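Local coordinates for protein alpha-fucosidase (Bifidobacterium bifidum, PDB 2EAB) that probably releases alpha-1,2-linked L-fucose from glycans by hydrolysis, as the catalytic part of a larger, calcium-binding membrane protein, at residues P454-A459 against A465-P470. Sequence-based numbering, arbitrary orientation.
Sequences PGRVTA and AETTNP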
ATOM      1  N   PRO A 454       8.640 -12.234 -16.096  1.00  5.57           N
ATOM      2  CA  PRO A 454       9.922 -11.514 -16.124  1.00  5.73           C
ATOM      3  C   PRO A 454      10.876 -11.975 -15.018  1.00  5.74           C
ATOM      4  O   PRO A 454      12.088 -12.056 -15.235  1.00  5.95           O
ATOM      5  CB  PRO A 454       9.507 -10.051 -15.937  1.00  5.79           C
ATOM      6  CG  PRO A 454       8.166 -10.110 -15.270  1.00  5.67           C
ATOM      7  CD  PRO A 454       7.508 -11.321 -15.846  1.00  6.12           C
ATOM      8  N   GLY A 455      10.325 -12.321 -13.859  1.00  5.36           N
ATOM      9  CA  GLY A 455      11.133 -12.746 -12.722  1.00  6.01           C
ATOM     10  C   GLY A 455      11.847 -14.066 -12.930  1.00  5.29           C
ATOM     11  O   GLY A 455      12.876 -14.316 -12.302  1.00  5.60           O
ATOM     12  N   ARG A 456      11.316 -14.917 -13.806  1.00  5.82           N
ATOM     13  CA  ARG A 456      11.998 -16.161 -14.158  1.00  6.17           C
ATOM     14  C   ARG A 456      13.292 -15.878 -14.926  1.00  6.01           C
ATOM     15  O   ARG A 456      14.259 -16.631 -14.814  1.00  6.42           O
ATOM     16  CB  ARG A 456      11.074 -17.090 -14.950  1.00  6.27           C
ATOM     17  CG  ARG A 456      10.054 -17.805 -14.082  1.00  6.79           C
ATOM     18  CD  ARG A 456       9.007 -18.486 -14.925  1.00  7.48           C
ATOM     19  NE  ARG A 456       8.071 -19.270 -14.129  1.00  6.41           N
ATOM     20  CZ  ARG A 456       7.004 -19.886 -14.630  1.00  6.73           C
ATOM     21  NH1 ARG A 456       6.737 -19.826 -15.930  1.00  7.84           N
ATOM     22  NH2 ARG A 456       6.211 -20.583 -13.831  1.00  7.54           N
ATOM     23  N   VAL A 457      13.309 -14.794 -15.701  1.00  6.03           N
ATOM     24  CA  VAL A 457      14.525 -14.358 -16.384  1.00  6.43           C
ATOM     25  C   VAL A 457      15.564 -13.934 -15.345  1.00  5.86           C
ATOM     26  O   VAL A 457      16.712 -14.362 -15.397  1.00  5.97           O
ATOM     27  CB  VAL A 457      14.256 -13.198 -17.378  1.00  6.42           C
ATOM     28  CG1 VAL A 457      15.526 -12.810 -18.118  1.00  7.43           C
ATOM     29  CG2 VAL A 457      13.171 -13.580 -18.377  1.00  7.97           C
ATOM     30  N   THR A 458      15.148 -13.114 -14.385  1.00  5.77           N
ATOM     31  CA  THR A 458      16.031 -12.666 -13.315  1.00  5.75           C
ATOM     32  C   THR A 458      16.551 -13.843 -12.489  1.00  5.73           C
ATOM     33  O   THR A 458      17.735 -13.895 -12.148  1.00  5.39           O
ATOM     34  CB  THR A 458      15.300 -11.654 -12.424  1.00  5.26           C
ATOM     35  OG1 THR A 458      14.836 -10.578 -13.246  1.00  6.19           O
ATOM     36  CG2 THR A 458      16.214 -11.091 -11.359  1.00  6.04           C
ATOM     37  N   ALA A 459      15.668 -14.783 -12.158  1.00  5.78           N
ATOM     38  CA  ALA A 459      16.049 -15.974 -11.401  1.00  5.93           C
ATOM     39  C   ALA A 459      17.112 -16.791 -12.128  1.00  6.10           C
ATOM     40  O   ALA A 459      18.049 -17.295 -11.507  1.00  6.05           O
ATOM     41  CB  ALA A 459      14.834 -16.831 -11.095  1.00  6.46           C
ATOM     42  N   ALA A 465      18.405 -20.367 -11.794  1.00  7.79           N
ATOM     43  CA  ALA A 465      17.136 -21.086 -11.779  1.00  7.75           C
ATOM     44  C   ALA A 465      16.437 -20.877 -13.116  1.00  7.69           C
ATOM     45  O   ALA A 465      15.766 -19.860 -13.321  1.00  7.43           O
ATOM     46  CB  ALA A 465      16.264 -20.607 -10.626  1.00  7.96           C
ATOM     47  N   GLU A 466      16.621 -21.828 -14.031  1.00  8.37           N
ATOM     48  CA  GLU A 466      16.041 -21.724 -15.366  1.00  9.70           C
ATOM     49  C   GLU A 466      14.771 -22.551 -15.489  1.00  8.85           C
ATOM     50  O   GLU A 466      14.794 -23.768 -15.302  1.00  8.81           O
ATOM     51  CB  GLU A 466      17.033 -22.130 -16.469  1.00 10.15           C
ATOM     52  CG  GLU A 466      16.362 -22.157 -17.857  1.00 12.27           C
ATOM     53  CD  GLU A 466      17.323 -22.173 -19.030  1.00 13.11           C
ATOM     54  OE1 GLU A 466      18.497 -22.558 -18.853  1.00 16.99           O
ATOM     55  OE2 GLU A 466      16.887 -21.807 -20.143  1.00 17.03           O
ATOM     56  N   THR A 467      13.672 -21.875 -15.803  1.00  8.71           N
ATOM     57  CA  THR A 467      12.429 -22.546 -16.147  1.00  9.01           C
ATOM     58  C   THR A 467      12.429 -22.863 -17.639  1.00  9.75           C
ATOM     59  O   THR A 467      12.588 -21.968 -18.470  1.00  9.99           O
ATOM     60  CB  THR A 467      11.208 -21.670 -15.804  1.00  8.74           C
ATOM     61  OG1 THR A 467      11.189 -21.413 -14.395  1.00  7.75           O
ATOM     62  CG2 THR A 467       9.900 -22.360 -16.200  1.00  8.75           C
ATOM     63  N   THR A 468      12.275 -24.144 -17.967  1.00 10.76           N
ATOM     64  CA  THR A 468      12.121 -24.573 -19.354  1.00 12.55           C
ATOM     65  C   THR A 468      10.686 -24.299 -19.799  1.00 13.01           C
ATOM     66  O   THR A 468       9.755 -24.383 -18.992  1.00 12.59           O
ATOM     67  CB  THR A 468      12.455 -26.066 -19.521  1.00 12.72           C
ATOM     68  OG1 THR A 468      11.599 -26.844 -18.680  1.00 16.18           O
ATOM     69  CG2 THR A 468      13.896 -26.331 -19.130  1.00 13.13           C
ATOM     70  N   ASN A 469      10.516 -23.963 -21.078  1.00 14.29           N
ATOM     71  CA  ASN A 469       9.215 -23.556 -21.623  1.00 15.86           C
ATOM     72  C   ASN A 469       8.532 -22.516 -20.724  1.00 16.07           C
ATOM     73  O   ASN A 469       7.391 -22.724 -20.292  1.00 16.00           O
ATOM     74  CB  ASN A 469       8.299 -24.776 -21.827  1.00 16.71           C
ATOM     75  CG  ASN A 469       8.946 -25.863 -22.670  1.00 18.71           C
ATOM     76  OD1 ASN A 469       9.305 -25.638 -23.826  1.00 22.28           O
ATOM     77  ND2 ASN A 469       9.091 -27.050 -22.095  1.00 20.94           N
ATOM     78  N   PRO A 470       9.233 -21.399 -20.430  1.00 16.43           N
ATOM     79  CA  PRO A 470       8.748 -20.438 -19.433  1.00 17.08           C
ATOM     80  C   PRO A 470       7.409 -19.781 -19.772  1.00 17.71           C
ATOM     81  O   PRO A 470       6.679 -19.380 -18.863  1.00 18.34           O
ATOM     82  CB  PRO A 470       9.865 -19.388 -19.381  1.00 17.21           C
ATOM     83  CG  PRO A 470      10.581 -19.520 -20.675  1.00 16.82           C
ATOM     84  CD  PRO A 470      10.523 -20.971 -21.007  1.00 16.44           C
TER
HETATM   85  O   HOH W   1      13.999 -19.092 -16.343  1.00  8.04           O
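The R456 guanidinium carries the methyl of T467 over one face, with CG2 3.9 Å above the plane and displaced toward the rim; at the edge, in plane, the carbonyl O of P470 comes within 3.0 Å of NH1. R456 is extended from CG to NE (chi2 169°, chi3 176°), long enough to span from the helix to the loop. T467 turns CG2 anti to its own N, giving the methyl to the guanidinium while OG1 lies 3.7 Å from R456 CD; OG1 is hydrogen-bonded to the backbone N of E479. The arginine's polar end is held mainly by further partners: NH2 makes a salt bridge to E537 and a hydrogen bond to P474 O, and NH1 is hydrogen-bonded to T473 O. A leucine at R456 would probably leave the E537 carboxylate without this charged mate and take this donor from the carbonyls of T473 and P474. Closer to the turn, A465 N donates to A459 O (3.1 Å), approaching from above the carbonyl plane, and the two CB methyls meet at 4.1 Å against F541 of helix 525-546. A water bridges the backbones, donating a hydrogen bond to R456 O and accepting one from T467 N. The loop after helix 452-463 thus runs back along the helix, within the glycoside hydrolase family 95 catalytic domain, whose fold is an (alpha/alpha)6 barrel, away from the calcium sites.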